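OBG-type G domain-containing protein (Pyrococcus horikoshii, PDB 2E87) binds GDP in an Obg-type G domain and is probably a GTP-binding protein of the NOG1 family, its cellular role being unknown. Local coordinates at residues A[254-259]-A[296-301]; A[168-173]-A[247-252]; A[202-207]-A[220-225]. All blocks are in the same frame, centred on the assembly; numbering follows the deposited sequence.

Contact 1: residues A[254-259]-A[296-301]; sequences FDPSEH and ENIKRL
Leu301 meets residues 254-259, the end of strand 249-254 and the loop after it, with its two methyls divided between two partners. CD2 stands over the centre of the Phe254 ring, 3.5 Å from the ring centroid and only 8° off the ring normal, a CH-pi contact made squarely on the face. CD1 reaches into the angle between Phe254 and Pro256, touching Phe254 CB and lying 3.3 Å from Pro256 CG, with the leucine crossing the proline at about a right angle. One helical turn earlier Asn297 lies beside the carbonyl of the proline, its ND2 3.2 Å from Pro256 O, while Ile298 CG1 packs alongside Pro256 CB at 3.8 Å. In the alpha/beta P-loop NTPase fold of the G domain this joins the C-terminal end of strand 249-254 to helix 295-307, with Ile287 of strand 283-287 touching both Pro256 and Leu301. The loop turns sharply here: a type I beta turn runs from Asp255 to Glu258, overlaid by an Asx turn, Ser257 N to Asp255 OD1, with Ser257 OG giving to the same oxygen on its syn lone pair at 2.7 Å. The other carboxylate oxygen, Asp255 OD2, forms a salt bridge with Lys289, and Glu258 OE2 accepts from Leu264 N.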
ATOM      1  N   PHE A 254     -30.122  -3.554   1.089  1.00 39.87           N
ATOM      2  CA  PHE A 254     -31.060  -4.177   0.151  1.00 41.21           C
ATOM      3  C   PHE A 254     -32.013  -3.058  -0.284  1.00 43.44           C
ATOM      4  O   PHE A 254     -32.272  -2.137   0.488  1.00 45.87           O
ATOM      5  CB  PHE A 254     -31.930  -5.243   0.826  1.00 38.23           C
ATOM      6  CG  PHE A 254     -31.251  -6.559   1.048  1.00 40.09           C
ATOM      7  CD1 PHE A 254     -30.740  -6.889   2.299  1.00 41.81           C
ATOM      8  CD2 PHE A 254     -31.159  -7.490   0.016  1.00 36.92           C
ATOM      9  CE1 PHE A 254     -30.154  -8.128   2.520  1.00 41.40           C
ATOM     10  CE2 PHE A 254     -30.578  -8.726   0.222  1.00 37.79           C
ATOM     11  CZ  PHE A 254     -30.074  -9.050   1.475  1.00 37.83           C
ATOM     12  N   ASP A 255     -32.533  -3.145  -1.507  1.00 41.66           N
ATOM     13  CA  ASP A 255     -33.504  -2.174  -2.019  1.00 42.45           C
ATOM     14  C   ASP A 255     -34.749  -2.971  -2.411  1.00 41.72           C
ATOM     15  O   ASP A 255     -34.883  -3.416  -3.549  1.00 38.17           O
ATOM     16  CB  ASP A 255     -32.957  -1.424  -3.244  1.00 39.41           C
ATOM     17  CG  ASP A 255     -34.028  -0.568  -3.931  1.00 44.72           C
ATOM     18  OD1 ASP A 255     -35.116  -0.387  -3.335  1.00 43.82           O
ATOM     19  OD2 ASP A 255     -33.789  -0.073  -5.060  1.00 44.35           O
ATOM     20  N   PRO A 256     -35.676  -3.158  -1.470  1.00 44.79           N
ATOM     21  CA  PRO A 256     -36.909  -3.917  -1.725  1.00 47.15           C
ATOM     22  C   PRO A 256     -37.789  -3.396  -2.859  1.00 45.87           C
ATOM     23  O   PRO A 256     -38.609  -4.129  -3.389  1.00 46.55           O
ATOM     24  CB  PRO A 256     -37.631  -3.870  -0.379  1.00 44.12           C
ATOM     25  CG  PRO A 256     -36.532  -3.691   0.602  1.00 50.99           C
ATOM     26  CD  PRO A 256     -35.634  -2.695  -0.076  1.00 48.83           C
ATOM     27  N   SER A 257     -37.618  -2.130  -3.220  1.00 44.56           N
ATOM     28  CA  SER A 257     -38.404  -1.513  -4.282  1.00 41.50           C
ATOM     29  C   SER A 257     -37.936  -1.983  -5.668  1.00 47.94           C
ATOM     30  O   SER A 257     -38.687  -1.942  -6.648  1.00 48.98           O
ATOM     31  CB  SER A 257     -38.257   0.003  -4.209  1.00 38.56           C
ATOM     32  OG  SER A 257     -37.097   0.419  -4.926  1.00 42.37           O
ATOM     33  N   GLU A 258     -36.680  -2.407  -5.731  1.00 40.81           N
ATOM     34  CA  GLU A 258     -36.052  -2.870  -6.955  1.00 41.09           C
ATOM     35  C   GLU A 258     -35.849  -1.712  -7.923  1.00 44.35           C
ATOM     36  O   GLU A 258     -35.520  -1.921  -9.087  1.00 47.68           O
ATOM     37  CB  GLU A 258     -36.861  -4.012  -7.595  1.00 38.24           C
ATOM     38  CG  GLU A 258     -36.944  -5.256  -6.699  1.00 44.04           C
ATOM     39  CD  GLU A 258     -37.765  -6.405  -7.289  1.00 39.36           C
ATOM     40  OE1 GLU A 258     -38.365  -6.233  -8.359  1.00 42.55           O
ATOM     41  OE2 GLU A 258     -37.812  -7.487  -6.671  1.00 45.50           O
ATOM     42  N   HIS A 259     -36.019  -0.482  -7.443  1.00 42.79           N
ATOM     43  CA  HIS A 259     -35.813   0.672  -8.320  1.00 42.28           C
ATOM     44  C   HIS A 259     -34.343   0.774  -8.693  1.00 42.37           C
ATOM     45  O   HIS A 259     -33.988   1.410  -9.682  1.00 41.98           O
ATOM     46  CB  HIS A 259     -36.286   1.959  -7.652  1.00 48.93           C
ATOM     47  CG  HIS A 259     -37.763   1.996  -7.409  1.00 58.85           C
ATOM     48  ND1 HIS A 259     -38.363   2.934  -6.598  1.00 61.48           N
ATOM     49  CD2 HIS A 259     -38.757   1.190  -7.851  1.00 58.39           C
ATOM     50  CE1 HIS A 259     -39.662   2.701  -6.548  1.00 61.43           C
ATOM     51  NE2 HIS A 259     -39.927   1.648  -7.298  1.00 58.63           N
ATOM     52  N   GLU A 296     -45.021  -5.747   0.216  1.00104.61           N
ATOM     53  CA  GLU A 296     -44.896  -7.120  -0.247  1.00107.01           C
ATOM     54  C   GLU A 296     -43.477  -7.672  -0.157  1.00105.57           C
ATOM     55  O   GLU A 296     -43.234  -8.654   0.545  1.00105.65           O
ATOM     56  CB  GLU A 296     -45.408  -7.249  -1.684  1.00111.66           C
ATOM     57  CG  GLU A 296     -45.261  -8.655  -2.248  1.00115.38           C
ATOM     58  CD  GLU A 296     -45.602  -9.726  -1.222  1.00118.14           C
ATOM     59  OE1 GLU A 296     -46.729  -9.697  -0.681  1.00120.13           O
ATOM     60  OE2 GLU A 296     -44.740 -10.592  -0.952  1.00117.14           O
ATOM     61  N   ASN A 297     -42.544  -7.047  -0.869  1.00102.77           N
ATOM     62  CA  ASN A 297     -41.160  -7.508  -0.854  1.00100.95           C
ATOM     63  C   ASN A 297     -40.526  -7.411   0.533  1.00 97.86           C
ATOM     64  O   ASN A 297     -39.884  -8.359   0.989  1.00 98.75           O
ATOM     65  CB  ASN A 297     -40.315  -6.718  -1.861  1.00101.66           C
ATOM     66  CG  ASN A 297     -40.617  -7.091  -3.309  1.00101.96           C
ATOM     67  OD1 ASN A 297     -40.442  -8.242  -3.725  1.00 99.20           O
ATOM     68  ND2 ASN A 297     -41.066  -6.112  -4.085  1.00103.04           N
ATOM     69  N   ILE A 298     -40.717  -6.272   1.198  1.00 92.81           N
ATOM     70  CA  ILE A 298     -40.153  -6.049   2.530  1.00 88.27           C
ATOM     71  C   ILE A 298     -40.416  -7.212   3.488  1.00 90.81           C
ATOM     72  O   ILE A 298     -39.615  -7.473   4.391  1.00 92.23           O
ATOM     73  CB  ILE A 298     -40.709  -4.754   3.170  1.00 83.83           C
ATOM     74  CG1 ILE A 298     -40.399  -3.553   2.276  1.00 79.49           C
ATOM     75  CG2 ILE A 298     -40.088  -4.545   4.550  1.00 80.53           C
ATOM     76  CD1 ILE A 298     -40.813  -2.217   2.872  1.00 74.83           C
ATOM     77  N   LYS A 299     -41.538  -7.903   3.294  1.00 90.54           N
ATOM     78  CA  LYS A 299     -41.888  -9.039   4.137  1.00 89.99           C
ATOM     79  C   LYS A 299     -40.953 -10.190   3.821  1.00 88.89           C
ATOM     80  O   LYS A 299     -40.446 -10.855   4.725  1.00 89.23           O
ATOM     81  CB  LYS A 299     -43.340  -9.474   3.895  1.00 94.18           C
ATOM     82  CG  LYS A 299     -44.388  -8.551   4.511  1.00 99.42           C
ATOM     83  CD  LYS A 299     -45.797  -9.133   4.385  1.00100.76           C
ATOM     84  CE  LYS A 299     -46.833  -8.284   5.122  1.00100.83           C
ATOM     85  NZ  LYS A 299     -48.165  -8.959   5.192  1.00 97.52           N
ATOM     86  N   ARG A 300     -40.730 -10.419   2.529  1.00 87.52           N
ATOM     87  CA  ARG A 300     -39.845 -11.485   2.087  1.00 84.45           C
ATOM     88  C   ARG A 300     -38.432 -11.212   2.576  1.00 82.24           C
ATOM     89  O   ARG A 300     -37.739 -12.118   3.038  1.00 79.64           O
ATOM     90  CB  ARG A 300     -39.841 -11.591   0.560  1.00 85.26           C
ATOM     91  CG  ARG A 300     -38.769 -12.539   0.028  1.00 86.89           C
ATOM     92  CD  ARG A 300     -38.950 -13.958   0.572  1.00 85.59           C
ATOM     93  NE  ARG A 300     -37.723 -14.752   0.506  1.00 84.31           N
ATOM     94  CZ  ARG A 300     -37.012 -14.960  -0.598  1.00 83.62           C
ATOM     95  NH1 ARG A 300     -37.399 -14.429  -1.750  1.00 81.09           N
ATOM     96  NH2 ARG A 300     -35.913 -15.707  -0.549  1.00 81.59           N
ATOM     97  N   LEU A 301     -38.009  -9.956   2.476  1.00 80.30           N
ATOM     98  CA  LEU A 301     -36.671  -9.582   2.908  1.00 77.46           C
ATOM     99  C   LEU A 301     -36.460  -9.818   4.397  1.00 78.26           C
ATOM    100  O   LEU A 301     -35.569 -10.574   4.780  1.00 77.91           O
ATOM    101  CB  LEU A 301     -36.379  -8.123   2.566  1.00 71.93           C
ATOM    102  CG  LEU A 301     -35.247  -7.975   1.552  1.00 70.47           C
ATOM    103  CD1 LEU A 301     -34.954  -6.511   1.312  1.00 69.84           C
ATOM    104  CD2 LEU A 301     -34.007  -8.679   2.071  1.00 67.22           C
TER

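Contact 2: residues A[168-173]-A[247-252]; sequences PTVVIA and GNLIIY
Strands 169-173 and 249-254 run side by side in the same direction, and their backbone polar groups are paired by the alternating scheme of parallel sheet. Val171 uses both its groups on this neighbour: its N gives to Leu249 O at 2.8 Å, nearly along the C=O axis, and its O accepts from Ile251 N at 2.9 Å, the donor standing above the carbonyl plane. Ala173 N then binds Ile251 O at 2.8 Å in an almost straight bond (174°). At the entry of the pair Thr169 O serves two donors, Asn248 N at 2.9 Å in the carbonyl plane and, weakly, Leu249 N. Val170 and Ile172 direct their backbone groups the other way, to Gln217 and Ile219 of strand 214-220, and Thr169 OG1 is bonded to Gln217 OE1. On one face Val170 CG1 lies 3.5 Å from Ile251 CD1, the two side chains crossing obliquely. On the other, Ala173 CB approaches Tyr252 CD1 at 3.8 Å, and Val171 CG2, anti to its carbonyl carbon, rests 3.5 Å from Gly247 CA. Strand 169-173 is the middle strand of the P-loop GTPase sheet, between 214-220 and 249-254, and leads to the Walker A loop that holds GDP. With Val170 to Ala173 bonded alternately to the two neighbouring strands, and aliphatic groups on both faces, this apolar strand can run buried, at little polar cost, right up to the loop that binds the nucleotide.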
ATOM      1  N   PRO A 168     -11.748   2.151  13.609  1.00 37.49           N
ATOM      2  CA  PRO A 168     -12.762   1.206  13.113  1.00 33.65           C
ATOM      3  C   PRO A 168     -13.359   1.694  11.796  1.00 27.85           C
ATOM      4  O   PRO A 168     -13.669   2.876  11.636  1.00 29.97           O
ATOM      5  CB  PRO A 168     -13.803   1.174  14.238  1.00 38.53           C
ATOM      6  CG  PRO A 168     -13.046   1.705  15.467  1.00 34.81           C
ATOM      7  CD  PRO A 168     -12.188   2.786  14.863  1.00 32.83           C
ATOM      8  N   THR A 169     -13.507   0.788  10.844  1.00 30.02           N
ATOM      9  CA  THR A 169     -14.083   1.168   9.555  1.00 35.70           C
ATOM     10  C   THR A 169     -15.338   0.375   9.230  1.00 32.11           C
ATOM     11  O   THR A 169     -15.412  -0.830   9.484  1.00 26.43           O
ATOM     12  CB  THR A 169     -13.074   0.974   8.377  1.00 31.96           C
ATOM     13  OG1 THR A 169     -11.974   1.864   8.533  1.00 33.18           O
ATOM     14  CG2 THR A 169     -13.741   1.285   7.034  1.00 35.53           C
ATOM     15  N   VAL A 170     -16.326   1.078   8.689  1.00 33.85           N
ATOM     16  CA  VAL A 170     -17.568   0.465   8.255  1.00 33.82           C
ATOM     17  C   VAL A 170     -17.498   0.408   6.727  1.00 36.07           C
ATOM     18  O   VAL A 170     -17.178   1.407   6.069  1.00 33.29           O
ATOM     19  CB  VAL A 170     -18.809   1.295   8.646  1.00 36.52           C
ATOM     20  CG1 VAL A 170     -20.058   0.624   8.078  1.00 32.99           C
ATOM     21  CG2 VAL A 170     -18.922   1.398  10.160  1.00 34.59           C
ATOM     22  N   VAL A 171     -17.789  -0.766   6.176  1.00 37.41           N
ATOM     23  CA  VAL A 171     -17.772  -0.992   4.731  1.00 31.18           C
ATOM     24  C   VAL A 171     -19.212  -1.209   4.255  1.00 33.71           C
ATOM     25  O   VAL A 171     -19.869  -2.159   4.674  1.00 35.46           O
ATOM     26  CB  VAL A 171     -16.904  -2.242   4.380  1.00 32.89           C
ATOM     27  CG1 VAL A 171     -16.922  -2.501   2.903  1.00 33.65           C
ATOM     28  CG2 VAL A 171     -15.467  -2.031   4.851  1.00 28.61           C
ATOM     29  N   ILE A 172     -19.690  -0.317   3.386  1.00 31.74           N
ATOM     30  CA  ILE A 172     -21.045  -0.382   2.851  1.00 31.33           C
ATOM     31  C   ILE A 172     -21.100  -1.126   1.505  1.00 32.24           C
ATOM     32  O   ILE A 172     -20.455  -0.721   0.540  1.00 29.22           O
ATOM     33  CB  ILE A 172     -21.638   1.048   2.692  1.00 31.28           C
ATOM     34  CG1 ILE A 172     -21.625   1.764   4.038  1.00 27.70           C
ATOM     35  CG2 ILE A 172     -23.079   0.980   2.164  1.00 30.36           C
ATOM     36  CD1 ILE A 172     -21.961   3.263   3.943  1.00 30.64           C
ATOM     37  N   ALA A 173     -21.880  -2.211   1.465  1.00 29.57           N
ATOM     38  CA  ALA A 173     -22.020  -3.050   0.265  1.00 31.10           C
ATOM     39  C   ALA A 173     -23.455  -3.092  -0.303  1.00 33.63           C
ATOM     40  O   ALA A 173     -24.408  -2.605   0.315  1.00 31.99           O
ATOM     41  CB  ALA A 173     -21.552  -4.471   0.580  1.00 24.76           C
ATOM     42  N   GLY A 247     -12.041  -3.322   6.740  1.00 39.56           N
ATOM     43  CA  GLY A 247     -13.337  -3.289   7.395  1.00 38.04           C
ATOM     44  C   GLY A 247     -13.466  -4.009   8.721  1.00 37.96           C
ATOM     45  O   GLY A 247     -12.906  -5.081   8.913  1.00 40.52           O
ATOM     46  N   ASN A 248     -14.222  -3.417   9.641  1.00 38.35           N
ATOM     47  CA  ASN A 248     -14.441  -4.011  10.961  1.00 37.24           C
ATOM     48  C   ASN A 248     -15.925  -4.309  11.113  1.00 41.97           C
ATOM     49  O   ASN A 248     -16.352  -4.945  12.071  1.00 46.23           O
ATOM     50  CB  ASN A 248     -13.986  -3.038  12.044  1.00 30.57           C
ATOM     51  CG  ASN A 248     -12.543  -2.625  11.871  1.00 35.82           C
ATOM     52  OD1 ASN A 248     -11.638  -3.427  12.073  1.00 37.47           O
ATOM     53  ND2 ASN A 248     -12.317  -1.378  11.471  1.00 32.62           N
ATOM     54  N   LEU A 249     -16.699  -3.826  10.148  1.00 39.53           N
ATOM     55  CA  LEU A 249     -18.140  -4.012  10.113  1.00 39.59           C
ATOM     56  C   LEU A 249     -18.639  -3.791   8.690  1.00 39.05           C
ATOM     57  O   LEU A 249     -18.237  -2.852   8.010  1.00 37.29           O
ATOM     58  CB  LEU A 249     -18.861  -3.032  11.039  1.00 36.88           C
ATOM     59  CG  LEU A 249     -20.388  -3.048  10.862  1.00 40.37           C
ATOM     60  CD1 LEU A 249     -20.943  -4.399  11.290  1.00 35.54           C
ATOM     61  CD2 LEU A 249     -21.013  -1.950  11.686  1.00 40.66           C
ATOM     62  N   ILE A 250     -19.517  -4.666   8.245  1.00 35.22           N
ATOM     63  CA  ILE A 250     -20.062  -4.545   6.920  1.00 34.29           C
ATOM     64  C   ILE A 250     -21.548  -4.261   6.976  1.00 32.66           C
ATOM     65  O   ILE A 250     -22.295  -4.993   7.617  1.00 33.78           O
ATOM     66  CB  ILE A 250     -19.830  -5.837   6.118  1.00 40.47           C
ATOM     67  CG1 ILE A 250     -18.352  -5.935   5.715  1.00 44.20           C
ATOM     68  CG2 ILE A 250     -20.731  -5.861   4.908  1.00 34.61           C
ATOM     69  CD1 ILE A 250     -18.033  -7.141   4.873  1.00 45.48           C
ATOM     70  N   ILE A 251     -21.960  -3.171   6.334  1.00 32.50           N
ATOM     71  CA  ILE A 251     -23.370  -2.799   6.248  1.00 32.73           C
ATOM     72  C   ILE A 251     -23.826  -3.218   4.857  1.00 34.92           C
ATOM     73  O   ILE A 251     -23.273  -2.771   3.856  1.00 40.08           O
ATOM     74  CB  ILE A 251     -23.614  -1.281   6.370  1.00 33.79           C
ATOM     75  CG1 ILE A 251     -23.426  -0.813   7.815  1.00 33.86           C
ATOM     76  CG2 ILE A 251     -25.038  -0.962   5.945  1.00 36.91           C
ATOM     77  CD1 ILE A 251     -23.531   0.697   7.984  1.00 26.81           C
ATOM     78  N   TYR A 252     -24.822  -4.086   4.791  1.00 34.77           N
ATOM     79  CA  TYR A 252     -25.315  -4.539   3.504  1.00 33.61           C
ATOM     80  C   TYR A 252     -26.692  -3.951   3.264  1.00 37.74           C
ATOM     81  O   TYR A 252     -27.627  -4.216   4.023  1.00 32.93           O
ATOM     82  CB  TYR A 252     -25.412  -6.060   3.457  1.00 30.00           C
ATOM     83  CG  TYR A 252     -25.525  -6.552   2.047  1.00 31.17           C
ATOM     84  CD1 TYR A 252     -24.387  -6.910   1.332  1.00 32.33           C
ATOM     85  CD2 TYR A 252     -26.753  -6.555   1.383  1.00 29.48           C
ATOM     86  CE1 TYR A 252     -24.459  -7.248  -0.017  1.00 35.18           C
ATOM     87  CE2 TYR A 252     -26.836  -6.895   0.040  1.00 37.20           C
ATOM     88  CZ  TYR A 252     -25.679  -7.240  -0.656  1.00 37.94           C
ATOM     89  OH  TYR A 252     -25.728  -7.573  -1.989  1.00 47.66           O
TER

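Contact 3: residues A[202-207]-A[220-225]; sequences RGINVG and DTPGLL
Three hydrogen bonds join Asn205 to Asp220, and two of them end on the carboxylate. Asn205 N gives to Asp220 OD1 at 2.8 Å and Asn205 ND2 to Asp220 OD2 at 2.6 Å, a two-point grip with one donor for each oxygen, both on syn lone pairs. The ND2 bond lies in the amide plane, although amide and carboxylate planes are turned 51° apart. In the opposite direction Asp220 N reaches Asn205 O at 3.3 Å, a weak bond. Asp220 chi1 of 57° sets CG between the backbone N and the carbonyl carbon, a crowded position that brings the carboxylate to Asn205. Within the loop, Thr221 O accepts from both Leu224 N and Leu225 N.

Ile204 CB makes a van der Waals contact with Asp220 O at 3.4 Å. The apolar packing is that of Ile204 CG2, which touches Pro222 CD at 3.9 Å, the two side chains crossing at about a right angle, with Leu224 CD1 just beyond.

The sequence Asp220-Thr221-Pro222-Gly223 matches the DxxG motif of GTPases (G3, Walker B), and Asp220 touches Lys180 and Ser181, which bind GDP. The loop after Asp220 corresponds to the second switch region of related GTPases, and the residues before strand 204-211 probably to the end of the first.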
ATOM      1  N   ARG A 202     -14.104   5.124 -10.717  1.00 59.66           N
ATOM      2  CA  ARG A 202     -13.872   6.426 -10.112  1.00 60.20           C
ATOM      3  C   ARG A 202     -13.510   6.392  -8.628  1.00 56.39           C
ATOM      4  O   ARG A 202     -13.671   7.392  -7.933  1.00 57.74           O
ATOM      5  CB  ARG A 202     -15.123   7.280 -10.311  1.00 67.12           C
ATOM      6  CG  ARG A 202     -15.732   7.115 -11.691  1.00 77.30           C
ATOM      7  CD  ARG A 202     -17.214   7.451 -11.720  1.00 84.24           C
ATOM      8  NE  ARG A 202     -17.857   6.868 -12.895  1.00 93.59           N
ATOM      9  CZ  ARG A 202     -17.537   7.165 -14.152  1.00 99.59           C
ATOM     10  NH1 ARG A 202     -16.579   8.051 -14.407  1.00100.35           N
ATOM     11  NH2 ARG A 202     -18.164   6.566 -15.157  1.00100.58           N
ATOM     12  N   GLY A 203     -13.035   5.252  -8.138  1.00 50.84           N
ATOM     13  CA  GLY A 203     -12.665   5.163  -6.738  1.00 43.49           C
ATOM     14  C   GLY A 203     -13.825   4.986  -5.770  1.00 41.71           C
ATOM     15  O   GLY A 203     -14.948   4.696  -6.174  1.00 39.06           O
ATOM     16  N   ILE A 204     -13.555   5.175  -4.484  1.00 40.40           N
ATOM     17  CA  ILE A 204     -14.582   5.004  -3.473  1.00 40.33           C
ATOM     18  C   ILE A 204     -14.699   6.186  -2.505  1.00 43.87           C
ATOM     19  O   ILE A 204     -13.729   6.887  -2.227  1.00 43.61           O
ATOM     20  CB  ILE A 204     -14.340   3.713  -2.655  1.00 41.10           C
ATOM     21  CG1 ILE A 204     -13.029   3.826  -1.870  1.00 40.85           C
ATOM     22  CG2 ILE A 204     -14.289   2.516  -3.584  1.00 38.05           C
ATOM     23  CD1 ILE A 204     -12.807   2.697  -0.896  1.00 34.88           C
ATOM     24  N   ASN A 205     -15.905   6.396  -1.997  1.00 41.94           N
ATOM     25  CA  ASN A 205     -16.147   7.464  -1.061  1.00 38.82           C
ATOM     26  C   ASN A 205     -15.634   7.059   0.304  1.00 37.38           C
ATOM     27  O   ASN A 205     -15.786   5.919   0.717  1.00 32.73           O
ATOM     28  CB  ASN A 205     -17.634   7.765  -0.982  1.00 44.60           C
ATOM     29  CG  ASN A 205     -18.194   8.199  -2.301  1.00 48.69           C
ATOM     30  OD1 ASN A 205     -17.894   9.288  -2.785  1.00 50.27           O
ATOM     31  ND2 ASN A 205     -18.998   7.342  -2.907  1.00 48.53           N
ATOM     32  N   VAL A 206     -15.018   8.011   0.993  1.00 34.05           N
ATOM     33  CA  VAL A 206     -14.488   7.772   2.316  1.00 36.95           C
ATOM     34  C   VAL A 206     -14.950   8.876   3.231  1.00 40.81           C
ATOM     35  O   VAL A 206     -14.692  10.053   2.980  1.00 41.58           O
ATOM     36  CB  VAL A 206     -12.966   7.810   2.353  1.00 37.54           C
ATOM     37  CG1 VAL A 206     -12.509   7.581   3.772  1.00 27.83           C
ATOM     38  CG2 VAL A 206     -12.384   6.781   1.415  1.00 35.26           C
ATOM     39  N   GLY A 207     -15.622   8.504   4.304  1.00 38.93           N
ATOM     40  CA  GLY A 207     -16.083   9.516   5.224  1.00 41.42           C
ATOM     41  C   GLY A 207     -15.718   9.179   6.645  1.00 36.95           C
ATOM     42  O   GLY A 207     -15.070   8.175   6.920  1.00 38.59           O
ATOM     43  N   ASP A 220     -17.758   3.222   0.949  1.00 31.63           N
ATOM     44  CA  ASP A 220     -18.707   2.438   0.159  1.00 36.48           C
ATOM     45  C   ASP A 220     -17.881   1.630  -0.840  1.00 37.77           C
ATOM     46  O   ASP A 220     -16.677   1.872  -1.010  1.00 28.15           O
ATOM     47  CB  ASP A 220     -19.767   3.308  -0.537  1.00 35.44           C
ATOM     48  CG  ASP A 220     -19.183   4.362  -1.442  1.00 37.18           C
ATOM     49  OD1 ASP A 220     -17.942   4.498  -1.536  1.00 39.99           O
ATOM     50  OD2 ASP A 220     -20.000   5.067  -2.065  1.00 38.62           O
ATOM     51  N   THR A 221     -18.507   0.672  -1.506  1.00 38.03           N
ATOM     52  CA  THR A 221     -17.749  -0.189  -2.387  1.00 35.69           C
ATOM     53  C   THR A 221     -18.171  -0.285  -3.843  1.00 36.42           C
ATOM     54  O   THR A 221     -18.177  -1.373  -4.422  1.00 36.88           O
ATOM     55  CB  THR A 221     -17.729  -1.585  -1.783  1.00 37.76           C
ATOM     56  OG1 THR A 221     -19.073  -2.044  -1.603  1.00 30.64           O
ATOM     57  CG2 THR A 221     -17.033  -1.557  -0.428  1.00 39.27           C
ATOM     58  N   PRO A 222     -18.495   0.850  -4.469  1.00 35.39           N
ATOM     59  CA  PRO A 222     -18.901   0.736  -5.877  1.00 33.95           C
ATOM     60  C   PRO A 222     -17.798   0.055  -6.692  1.00 35.89           C
ATOM     61  O   PRO A 222     -16.613   0.348  -6.524  1.00 31.93           O
ATOM     62  CB  PRO A 222     -19.119   2.191  -6.297  1.00 34.44           C
ATOM     63  CG  PRO A 222     -18.045   2.917  -5.498  1.00 33.20           C
ATOM     64  CD  PRO A 222     -18.132   2.240  -4.124  1.00 37.14           C
ATOM     65  N   GLY A 223     -18.195  -0.861  -7.563  1.00 34.36           N
ATOM     66  CA  GLY A 223     -17.226  -1.554  -8.383  1.00 36.07           C
ATOM     67  C   GLY A 223     -16.485  -2.658  -7.662  1.00 40.06           C
ATOM     68  O   GLY A 223     -15.675  -3.348  -8.277  1.00 48.49           O
ATOM     69  N   LEU A 224     -16.763  -2.837  -6.374  1.00 36.33           N
ATOM     70  CA  LEU A 224     -16.093  -3.860  -5.583  1.00 34.31           C
ATOM     71  C   LEU A 224     -17.058  -4.881  -4.952  1.00 41.27           C
ATOM     72  O   LEU A 224     -16.927  -6.093  -5.160  1.00 34.68           O
ATOM     73  CB  LEU A 224     -15.246  -3.185  -4.488  1.00 34.25           C
ATOM     74  CG  LEU A 224     -14.177  -2.154  -4.936  1.00 42.46           C
ATOM     75  CD1 LEU A 224     -13.508  -1.514  -3.715  1.00 26.66           C
ATOM     76  CD2 LEU A 224     -13.108  -2.825  -5.823  1.00 33.11           C
ATOM     77  N   LEU A 225     -18.029  -4.401  -4.182  1.00 35.50           N
ATOM     78  CA  LEU A 225     -18.965  -5.307  -3.542  1.00 38.73           C
ATOM     79  C   LEU A 225     -20.376  -5.082  -4.039  1.00 39.99           C
ATOM     80  O   LEU A 225     -21.345  -5.256  -3.299  1.00 39.74           O
ATOM     81  CB  LEU A 225     -18.897  -5.147  -2.021  1.00 36.66           C
ATOM     82  CG  LEU A 225     -17.594  -5.656  -1.400  1.00 40.57           C
ATOM     83  CD1 LEU A 225     -17.613  -5.412   0.090  1.00 41.26           C
ATOM     84  CD2 LEU A 225     -17.429  -7.149  -1.686  1.00 38.48           C
TER

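How the contacts relate
All three contacts belong to one nucleotide-binding domain and lie round its GDP at differing removes. Contact 3 comes closest, the Asp220 side chain being about 5 Å from the bound GDP. In contact 2 the side chain of Ile172 is about 7 Å from the bound GDP. In contact 1 the side chain of Pro256 is about 9 Å from the bound GDP. Contacts 2 and 3 have centres 12 Å apart and touch directly: Ile172 O and Thr221 OG1 lie 2.9 Å apart in a probable hydrogen bond. Contact 3 is nested in the chain between the strands of contact 2. Contact 1, centred 22 Å from contact 2, begins one residue after segment 247-252, on the same strand, with Pro256 about 6 Å, side chain to side chain, from Asn288, which binds GDP.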